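Local coordinates for protein putative NADP oxidoreductase BF3122 (Bacteroides fragilis, PDB 3D1L) that probably binds NADP through an N-terminal Rossmann-type domain and acts as an oxidoreductase, although its substrate is not known, at residues S7-P12 / K32-V37; P12-G17 / A63-Y68; Y68-I73 / R93-M98. One frame throughout, in Å; residues are numbered along the deposited sequence.

Contact 1. Residues S7-P12 / K32-V37; sequences SIEDTP and KGFRIV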
loop_
_atom_site.group_PDB
_atom_site.type_symbol
_atom_site.label_atom_id
_atom_site.label_comp_id
_atom_site.label_asym_id
_atom_site.label_seq_id
_atom_site.Cartn_x
_atom_site.Cartn_y
_atom_site.Cartn_z
ATOM N N SER B 7 18.753 32.008 15.008
ATOM C CA SER B 7 19.999 31.518 15.660
ATOM C C SER B 7 20.359 30.095 15.226
ATOM O O SER B 7 21.357 29.912 14.513
ATOM C CB SER B 7 19.912 31.647 17.202
ATOM N N ILE B 8 19.564 29.084 15.607
ATOM C CA ILE B 8 19.929 27.703 15.223
ATOM C C ILE B 8 19.823 27.445 13.709
ATOM O O ILE B 8 20.509 26.568 13.181
ATOM C CB ILE B 8 19.287 26.540 16.104
ATOM C CG1 ILE B 8 20.219 25.310 16.093
ATOM C CG2 ILE B 8 17.879 26.148 15.637
ATOM C CD1 ILE B 8 20.013 24.302 17.206
ATOM N N GLU B 9 18.988 28.229 13.022
ATOM C CA GLU B 9 18.868 28.163 11.559
ATOM C C GLU B 9 20.130 28.688 10.866
ATOM O O GLU B 9 20.299 28.484 9.653
ATOM C CB GLU B 9 17.634 28.936 11.063
ATOM C CG GLU B 9 16.324 28.139 10.977
ATOM C CD GLU B 9 15.682 27.870 12.339
ATOM O OE1 GLU B 9 16.383 27.362 13.237
ATOM O OE2 GLU B 9 14.469 28.149 12.522
ATOM N N ASP B 10 21.000 29.367 11.620
ATOM C CA ASP B 10 22.289 29.826 11.084
ATOM C C ASP B 10 23.390 28.746 11.039
ATOM O O ASP B 10 24.478 29.022 10.575
ATOM C CB ASP B 10 22.797 31.060 11.833
ATOM C CG ASP B 10 21.807 32.250 11.786
ATOM O OD1 ASP B 10 20.965 32.346 10.852
ATOM O OD2 ASP B 10 21.890 33.095 12.704
ATOM N N THR B 11 23.095 27.531 11.503
ATOM C CA THR B 11 24.034 26.401 11.490
ATOM C C THR B 11 24.379 26.020 10.053
ATOM O O THR B 11 23.477 25.665 9.291
ATOM C CB THR B 11 23.375 25.180 12.155
ATOM O OG1 THR B 11 22.961 25.531 13.466
ATOM C CG2 THR B 11 24.306 23.971 12.222
ATOM N N PRO B 12 25.672 26.120 9.660
ATOM C CA PRO B 12 25.980 25.633 8.306
ATOM C C PRO B 12 26.062 24.117 8.292
ATOM O O PRO B 12 26.762 23.516 9.108
ATOM C CB PRO B 12 27.346 26.274 7.982
ATOM C CG PRO B 12 27.993 26.542 9.317
ATOM C CD PRO B 12 26.859 26.700 10.336
ATOM N N LYS B 32 12.825 25.099 6.366
ATOM C CA LYS B 32 12.782 25.690 7.702
ATOM C C LYS B 32 13.796 26.808 7.885
ATOM O O LYS B 32 13.845 27.459 8.945
ATOM C CB LYS B 32 12.937 24.627 8.786
ATOM C CG LYS B 32 11.666 23.831 9.010
ATOM C CD LYS B 32 10.477 24.706 9.472
ATOM C CE LYS B 32 9.169 23.928 9.379
ATOM N NZ LYS B 32 8.026 24.654 10.023
ATOM N N GLY B 33 14.592 27.047 6.848
ATOM C CA GLY B 33 15.481 28.196 6.829
ATOM C C GLY B 33 16.911 27.879 7.190
ATOM O O GLY B 33 17.698 28.797 7.368
ATOM N N PHE B 34 17.254 26.588 7.292
ATOM C CA PHE B 34 18.647 26.180 7.543
ATOM C C PHE B 34 19.505 26.379 6.305
ATOM O O PHE B 34 18.996 26.413 5.184
ATOM C CB PHE B 34 18.760 24.720 7.997
ATOM C CG PHE B 34 18.364 24.494 9.426
ATOM C CD1 PHE B 34 17.036 24.271 9.766
ATOM C CD2 PHE B 34 19.331 24.503 10.435
ATOM C CE1 PHE B 34 16.667 24.082 11.095
ATOM C CE2 PHE B 34 18.980 24.313 11.763
ATOM C CZ PHE B 34 17.644 24.102 12.097
ATOM N N ARG B 35 20.807 26.504 6.532
ATOM C CA ARG B 35 21.784 26.751 5.493
ATOM C C ARG B 35 22.544 25.466 5.142
ATOM O O ARG B 35 23.387 24.994 5.896
ATOM C CB ARG B 35 22.746 27.850 5.941
ATOM C CG ARG B 35 23.772 28.254 4.897
ATOM C CD ARG B 35 24.400 29.612 5.271
ATOM N NE ARG B 35 25.837 29.682 4.969
ATOM C CZ ARG B 35 26.804 29.863 5.876
ATOM N NH1 ARG B 35 26.518 30.009 7.168
ATOM N NH2 ARG B 35 28.074 29.908 5.489
ATOM N N ILE B 36 22.214 24.906 3.989
ATOM C CA ILE B 36 22.927 23.753 3.471
ATOM C C ILE B 36 23.999 24.302 2.544
ATOM O O ILE B 36 23.681 24.818 1.473
ATOM C CB ILE B 36 21.949 22.761 2.765
ATOM C CG1 ILE B 36 20.987 22.182 3.813
ATOM C CG2 ILE B 36 22.709 21.635 2.120
ATOM C CD1 ILE B 36 19.582 22.319 3.438
ATOM N N VAL B 37 25.263 24.206 2.953
ATOM C CA VAL B 37 26.308 24.876 2.189
ATOM C C VAL B 37 26.720 24.083 0.957
ATOM O O VAL B 37 26.996 24.682 -0.098
ATOM C CB VAL B 37 27.523 25.327 3.057
ATOM C CG1 VAL B 37 27.038 26.200 4.218
ATOM C CG2 VAL B 37 28.286 24.148 3.584
#
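Glu-9 lies over one face of the Phe-34 ring, its CA 4.0 Å from the ring centroid and 21° off the normal, a CH-pi contact displaced toward the rim. Thr-11 CB meets the ring edge near its plane. Ile-8 O comes in obliquely, 3.1 Å from Phe-34 CE2, and the same oxygen accepts from Thr-11 N and Thr-11 OG1, both from one face of its carbonyl plane. The Glu-9 chain bends at chi2 (75°), which places CD; OE1 lies 3.7 Å from Phe-34 CZ, with the carboxylate and ring planes 26° apart. On the way, Glu-9 CG passes 3.3 Å from Lys-32 O, at the helix end that Gly-33 closes in a Schellman motif. The second flat group is the guanidinium of Arg-35: Pro-12 CB lies over one face, offset toward the rim, and Asp-10 O stands at its edge. Pro-12 CB also packs 3.8 Å from Val-37 CG1. Among the backbone contacts are CA-H...O approaches, such as Phe-34 CA to Glu-9 O at 3.5 Å. The 3-10 turn of residues 8-10 thus rests on the link between helix 20-31 and strand 35-40, shortly before strand 12-16. In the surrounding fold, Phe-34 reaches Leu-29 of helix 20-31 and Ile-13 of strand 12-16, while Ile-8 packs on Phe-151, Ala-154 and Ile-155 of helix 146-157.

Contact 2. Residues P12-G17 / A63-Y68; sequences PIVLIG and AEVNPY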
loop_
_atom_site.group_PDB
_atom_site.type_symbol
_atom_site.label_atom_id
_atom_site.label_comp_id
_atom_site.label_asym_id
_atom_site.label_seq_id
_atom_site.Cartn_x
_atom_site.Cartn_y
_atom_site.Cartn_z
ATOM N N PRO B 12 25.672 26.120 9.660
ATOM C CA PRO B 12 25.980 25.633 8.306
ATOM C C PRO B 12 26.062 24.117 8.292
ATOM O O PRO B 12 26.762 23.516 9.108
ATOM C CB PRO B 12 27.346 26.274 7.982
ATOM C CG PRO B 12 27.993 26.542 9.317
ATOM C CD PRO B 12 26.859 26.700 10.336
ATOM N N ILE B 13 25.341 23.521 7.363
ATOM C CA ILE B 13 25.211 22.069 7.286
ATOM C C ILE B 13 25.800 21.540 5.967
ATOM O O ILE B 13 25.551 22.116 4.913
ATOM C CB ILE B 13 23.708 21.654 7.397
ATOM C CG1 ILE B 13 23.079 22.234 8.689
ATOM C CG2 ILE B 13 23.554 20.139 7.276
ATOM C CD1 ILE B 13 21.585 22.055 8.811
ATOM N N VAL B 14 26.561 20.443 6.045
ATOM C CA VAL B 14 27.006 19.678 4.843
ATOM C C VAL B 14 26.337 18.288 4.815
ATOM O O VAL B 14 26.207 17.617 5.861
ATOM C CB VAL B 14 28.543 19.566 4.804
ATOM C CG1 VAL B 14 29.036 18.627 3.680
ATOM C CG2 VAL B 14 29.185 20.964 4.665
ATOM N N LEU B 15 25.875 17.870 3.632
ATOM C CA LEU B 15 25.361 16.508 3.469
ATOM C C LEU B 15 26.365 15.684 2.734
ATOM O O LEU B 15 26.802 16.073 1.639
ATOM C CB LEU B 15 24.028 16.492 2.711
ATOM C CG LEU B 15 22.913 17.512 3.015
ATOM C CD1 LEU B 15 21.686 16.908 2.409
ATOM C CD2 LEU B 15 22.638 17.753 4.474
ATOM N N ILE B 16 26.743 14.551 3.331
ATOM C CA ILE B 16 27.643 13.592 2.712
ATOM C C ILE B 16 26.738 12.432 2.316
ATOM O O ILE B 16 26.374 11.577 3.156
ATOM C CB ILE B 16 28.813 13.123 3.657
ATOM C CG1 ILE B 16 29.669 14.288 4.219
ATOM C CG2 ILE B 16 29.698 12.133 2.965
ATOM C CD1 ILE B 16 30.304 15.219 3.194
ATOM N N GLY B 17 26.341 12.420 1.050
ATOM C CA GLY B 17 25.332 11.474 0.589
ATOM C C GLY B 17 24.056 12.220 0.199
ATOM O O GLY B 17 23.618 13.137 0.909
ATOM N N ALA B 63 37.735 15.418 -1.125
ATOM C CA ALA B 63 38.815 16.366 -0.906
ATOM C C ALA B 63 38.333 17.805 -1.113
ATOM O O ALA B 63 38.943 18.745 -0.619
ATOM C CB ALA B 63 39.992 16.035 -1.819
ATOM N N GLU B 64 37.240 17.959 -1.859
ATOM C CA GLU B 64 36.643 19.274 -2.117
ATOM C C GLU B 64 35.560 19.651 -1.096
ATOM O O GLU B 64 34.965 20.728 -1.190
ATOM C CB GLU B 64 36.039 19.320 -3.523
ATOM C CG GLU B 64 36.986 19.707 -4.644
ATOM C CD GLU B 64 36.314 19.667 -6.021
ATOM O OE1 GLU B 64 35.076 19.491 -6.091
ATOM O OE2 GLU B 64 37.037 19.818 -7.043
ATOM N N VAL B 65 35.313 18.771 -0.128
ATOM C CA VAL B 65 34.231 18.969 0.860
ATOM C C VAL B 65 34.520 20.156 1.781
ATOM O O VAL B 65 35.619 20.253 2.335
ATOM C CB VAL B 65 33.964 17.703 1.702
ATOM C CG1 VAL B 65 33.214 18.028 3.014
ATOM C CG2 VAL B 65 33.136 16.690 0.891
ATOM N N ASN B 66 33.530 21.042 1.919
ATOM C CA ASN B 66 33.633 22.250 2.729
ATOM C C ASN B 66 33.945 21.880 4.174
ATOM O O ASN B 66 33.165 21.183 4.816
ATOM C CB ASN B 66 32.346 23.063 2.610
ATOM C CG ASN B 66 32.359 24.325 3.448
ATOM O OD1 ASN B 66 32.704 24.303 4.631
ATOM N ND2 ASN B 66 31.960 25.442 2.836
ATOM N N PRO B 67 35.129 22.298 4.668
ATOM C CA PRO B 67 35.592 21.942 6.014
ATOM C C PRO B 67 35.157 22.913 7.117
ATOM O O PRO B 67 35.637 22.785 8.260
ATOM C CB PRO B 67 37.111 21.997 5.864
ATOM C CG PRO B 67 37.318 23.114 4.898
ATOM C CD PRO B 67 36.141 23.083 3.932
ATOM N N TYR B 68 34.270 23.849 6.802
ATOM C CA TYR B 68 33.995 24.968 7.722
ATOM C C TYR B 68 32.612 24.912 8.397
ATOM O O TYR B 68 32.281 25.784 9.197
ATOM C CB TYR B 68 34.239 26.337 7.044
ATOM C CG TYR B 68 35.579 26.430 6.357
ATOM C CD1 TYR B 68 36.781 26.387 7.089
ATOM C CD2 TYR B 68 35.656 26.544 4.980
ATOM C CE1 TYR B 68 38.016 26.459 6.442
ATOM C CE2 TYR B 68 36.870 26.614 4.335
ATOM C CZ TYR B 68 38.048 26.574 5.061
ATOM O OH TYR B 68 39.253 26.647 4.368
#
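Val-14 and Val-65 have the largest shares of the buried surface, with Ile-16 and Asn-66 beside them. Val-14 turns both methyl groups to the loop, each to a different neighbour. Its CG1, anti to the backbone N (chi1 173°), faces Val-65 CG1 at 4.3 Å, whereas CG2 comes within 4.0 Å of Asn-66 O and somewhat farther from Asn-66 CB. Val-65 answers with both of its own branches: Ile-16 CD1 sits 3.9 Å from Val-65 CG2 and 4.0 Å from Val-65 CG1, so that the isoleucine tip meets the valine fork as a whole. The CA-CB bond of Ile-16 does not aim at the loop. The approach is made by the far end of the chain, and the two side chains meet at a slant. Strand 12-16 is the first strand of a Rossmann-type sheet and leads into Gly-17, which opens a GxGxxA pattern consistent with a dinucleotide-binding turn; residues 65-68 run in roughly the reverse direction to strand 12-16, 155° apart, on the way to strand 71-74. The loop keeps its shape partly through an Asx turn: Asn-66 OD1 accepts from Tyr-68 N at 2.7 Å, with an N-H...O angle of 157°. At the start of the strand, Pro-12 CG comes to 4.4 Å from Tyr-68 O. The backbone of Asn-66 is bonded to the neighbouring strands, its N to Gln-38 OE1 of strand 35-40 and its O to Tyr-72 OH of strand 71-74.

Contact 3. Residues Y68-I73 / R93-M98; sequences YAKLYI and REEALM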
loop_
_atom_site.group_PDB
_atom_site.type_symbol
_atom_site.label_atom_id
_atom_site.label_comp_id
_atom_site.label_asym_id
_atom_site.label_seq_id
_atom_site.Cartn_x
_atom_site.Cartn_y
_atom_site.Cartn_z
ATOM N N TYR B 68 34.270 23.849 6.802
ATOM C CA TYR B 68 33.995 24.968 7.722
ATOM C C TYR B 68 32.612 24.912 8.397
ATOM O O TYR B 68 32.281 25.784 9.197
ATOM C CB TYR B 68 34.239 26.337 7.044
ATOM C CG TYR B 68 35.579 26.430 6.357
ATOM C CD1 TYR B 68 36.781 26.387 7.089
ATOM C CD2 TYR B 68 35.656 26.544 4.980
ATOM C CE1 TYR B 68 38.016 26.459 6.442
ATOM C CE2 TYR B 68 36.870 26.614 4.335
ATOM C CZ TYR B 68 38.048 26.574 5.061
ATOM O OH TYR B 68 39.253 26.647 4.368
ATOM N N ALA B 69 31.858 23.843 8.107
ATOM C CA ALA B 69 30.510 23.653 8.613
ATOM C C ALA B 69 30.496 23.102 10.039
ATOM O O ALA B 69 31.480 22.506 10.512
ATOM C CB ALA B 69 29.718 22.726 7.667
ATOM N N LYS B 70 29.353 23.269 10.687
ATOM C CA LYS B 70 29.118 22.842 12.059
ATOM C C LYS B 70 28.532 21.436 12.125
ATOM O O LYS B 70 28.767 20.688 13.079
ATOM C CB LYS B 70 28.178 23.867 12.730
ATOM C CG LYS B 70 27.610 23.493 14.082
ATOM C CD LYS B 70 28.635 23.371 15.185
ATOM C CE LYS B 70 27.988 22.595 16.346
ATOM N NZ LYS B 70 28.856 22.345 17.533
ATOM N N LEU B 71 27.774 21.065 11.100
ATOM C CA LEU B 71 27.110 19.781 11.090
ATOM C C LEU B 71 27.291 19.084 9.751
ATOM O O LEU B 71 27.011 19.660 8.696
ATOM C CB LEU B 71 25.614 19.941 11.427
ATOM C CG LEU B 71 24.788 18.646 11.463
ATOM C CD1 LEU B 71 25.244 17.772 12.632
ATOM C CD2 LEU B 71 23.284 18.938 11.582
ATOM N N TYR B 72 27.760 17.842 9.827
ATOM C CA TYR B 72 27.945 16.982 8.690
ATOM C C TYR B 72 26.997 15.789 8.812
ATOM O O TYR B 72 27.125 14.969 9.734
ATOM C CB TYR B 72 29.398 16.526 8.630
ATOM C CG TYR B 72 30.342 17.675 8.315
ATOM C CD1 TYR B 72 30.710 17.937 6.994
ATOM C CD2 TYR B 72 30.852 18.506 9.327
ATOM C CE1 TYR B 72 31.560 18.988 6.674
ATOM C CE2 TYR B 72 31.724 19.559 9.013
ATOM C CZ TYR B 72 32.056 19.786 7.683
ATOM O OH TYR B 72 32.880 20.794 7.323
ATOM N N ILE B 73 26.034 15.720 7.894
ATOM C CA ILE B 73 25.030 14.651 7.899
ATOM C C ILE B 73 25.417 13.595 6.884
ATOM O O ILE B 73 25.434 13.858 5.678
ATOM C CB ILE B 73 23.612 15.162 7.604
ATOM C CG1 ILE B 73 23.219 16.279 8.596
ATOM C CG2 ILE B 73 22.609 13.943 7.641
ATOM C CD1 ILE B 73 21.910 16.964 8.285
ATOM N N ARG B 93 36.487 21.614 11.915
ATOM C CA ARG B 93 36.520 22.329 13.183
ATOM C C ARG B 93 36.371 21.317 14.313
ATOM O O ARG B 93 35.648 20.318 14.182
ATOM C CB ARG B 93 35.384 23.360 13.244
ATOM C CG ARG B 93 35.413 24.388 12.119
ATOM C CD ARG B 93 34.025 24.959 11.869
ATOM N NE ARG B 93 33.443 25.589 13.070
ATOM C CZ ARG B 93 32.178 25.986 13.170
ATOM N NH1 ARG B 93 31.348 25.854 12.138
ATOM N NH2 ARG B 93 31.741 26.558 14.289
ATOM N N GLU B 94 37.055 21.586 15.418
ATOM C CA GLU B 94 36.949 20.782 16.623
ATOM C C GLU B 94 35.484 20.591 17.061
ATOM O O GLU B 94 35.071 19.483 17.396
ATOM C CB GLU B 94 37.743 21.451 17.734
ATOM C CG GLU B 94 38.790 20.564 18.359
ATOM C CD GLU B 94 38.293 19.787 19.568
ATOM O OE1 GLU B 94 38.945 18.773 19.904
ATOM O OE2 GLU B 94 37.271 20.173 20.195
ATOM N N GLU B 95 34.696 21.661 17.025
ATOM C CA GLU B 95 33.274 21.587 17.439
ATOM C C GLU B 95 32.293 21.060 16.383
ATOM O O GLU B 95 31.103 20.977 16.661
ATOM C CB GLU B 95 32.788 22.963 17.902
ATOM C CG GLU B 95 32.665 23.942 16.753
ATOM C CD GLU B 95 32.260 25.332 17.196
ATOM O OE1 GLU B 95 33.131 26.222 17.140
ATOM O OE2 GLU B 95 31.076 25.520 17.591
ATOM N N ALA B 96 32.759 20.771 15.169
ATOM C CA ALA B 96 31.864 20.193 14.146
ATOM C C ALA B 96 31.259 18.884 14.644
ATOM O O ALA B 96 31.919 18.103 15.330
ATOM C CB ALA B 96 32.597 19.968 12.842
ATOM N N LEU B 97 29.994 18.663 14.323
ATOM C CA LEU B 97 29.321 17.439 14.725
ATOM C C LEU B 97 29.173 16.510 13.519
ATOM O O LEU B 97 28.624 16.927 12.487
ATOM C CB LEU B 97 27.976 17.836 15.367
ATOM C CG LEU B 97 26.972 16.934 16.076
ATOM C CD1 LEU B 97 27.629 15.793 16.820
ATOM C CD2 LEU B 97 26.060 17.746 17.038
HETATM N N MSE B 98 29.708 15.289 13.604
HETATM C CA MSE B 98 29.451 14.277 12.540
HETATM C C MSE B 98 28.384 13.317 12.989
HETATM O O MSE B 98 28.523 12.640 14.020
HETATM C CB MSE B 98 30.656 13.427 12.095
HETATM C CG MSE B 98 32.007 13.801 12.588
HETATM SE SE MSE B 98 32.548 15.590 12.155
HETATM C CE MSE B 98 32.302 15.438 10.248
HETATM O O HOH W 1 34.151 21.761 10.335
#
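Lys-70 reaches across to the turn of residues 93-96, starting with CB, 3.8 Å from Arg-93 NH1. CG is anti to the backbone N (chi1 170°), and a bend at chi2 (65°) turns CD toward Glu-95, where it meets both the backbone O and OE2. CE continues past Glu-95 O, and NZ ends in a hydrogen bond to that oxygen at 2.8 Å. The salt bridge from Lys-70 NZ to Glu-95 OE2 is long, at 3.9 Å. Glu-95 OE1 forms a salt bridge with Arg-93 NH2 of the same turn, which makes a network of the three charges; Lys-70 also forms a cation-pi contact with Phe-151. Arg-93 NH1 gives a further bond to Tyr-68 O from above the carbonyl plane.

Beyond the type I turn begins the parallel pairing that joins the two strands of a beta-alpha-beta unit, strand 71-74, helix 78-89 and strand 97-100. Leu-97 N donates to Lys-70 O at 2.7 Å and Tyr-72 N to Leu-97 O at 2.9 Å, both nearly straight. Leu-71 and Leu-97 lie side by side on one face, CD1 of the former 3.9 Å from CB of the latter. On the other face, CE of selenomethionine Met-98 packs 3.5 Å from Tyr-72 CB. Ala-96 CB meets the edge of the Tyr-72 ring. The hydroxyl of Tyr-72 has Asn-66 as its partner, while a water links Ala-69 O with Arg-93 N.

Overall arrangement
The three contacts show how chemistry follows position in the parallel part of one mixed sheet. Contact 3 is largely buried and is held by backbone hydrogen bonds between two strands, yet its outer end carries a charge network. Contact 1 lies at the surface and relies on ring faces and CA-H...O approaches, while contact 2, partly buried, is almost wholly apolar between strand and loop. Strand 12-16 ties them together: Pro-12 belongs to contacts 1 and 2, Ile-13 bonds to Arg-35 and Val-37 of contact 1, and Ile-16 N reaches Ile-73 O of contact 3. Contacts 2 and 3 share Tyr-68, and contacts 1 and 3 meet where Pro-12 O lies 3.0 Å from Lys-70 N.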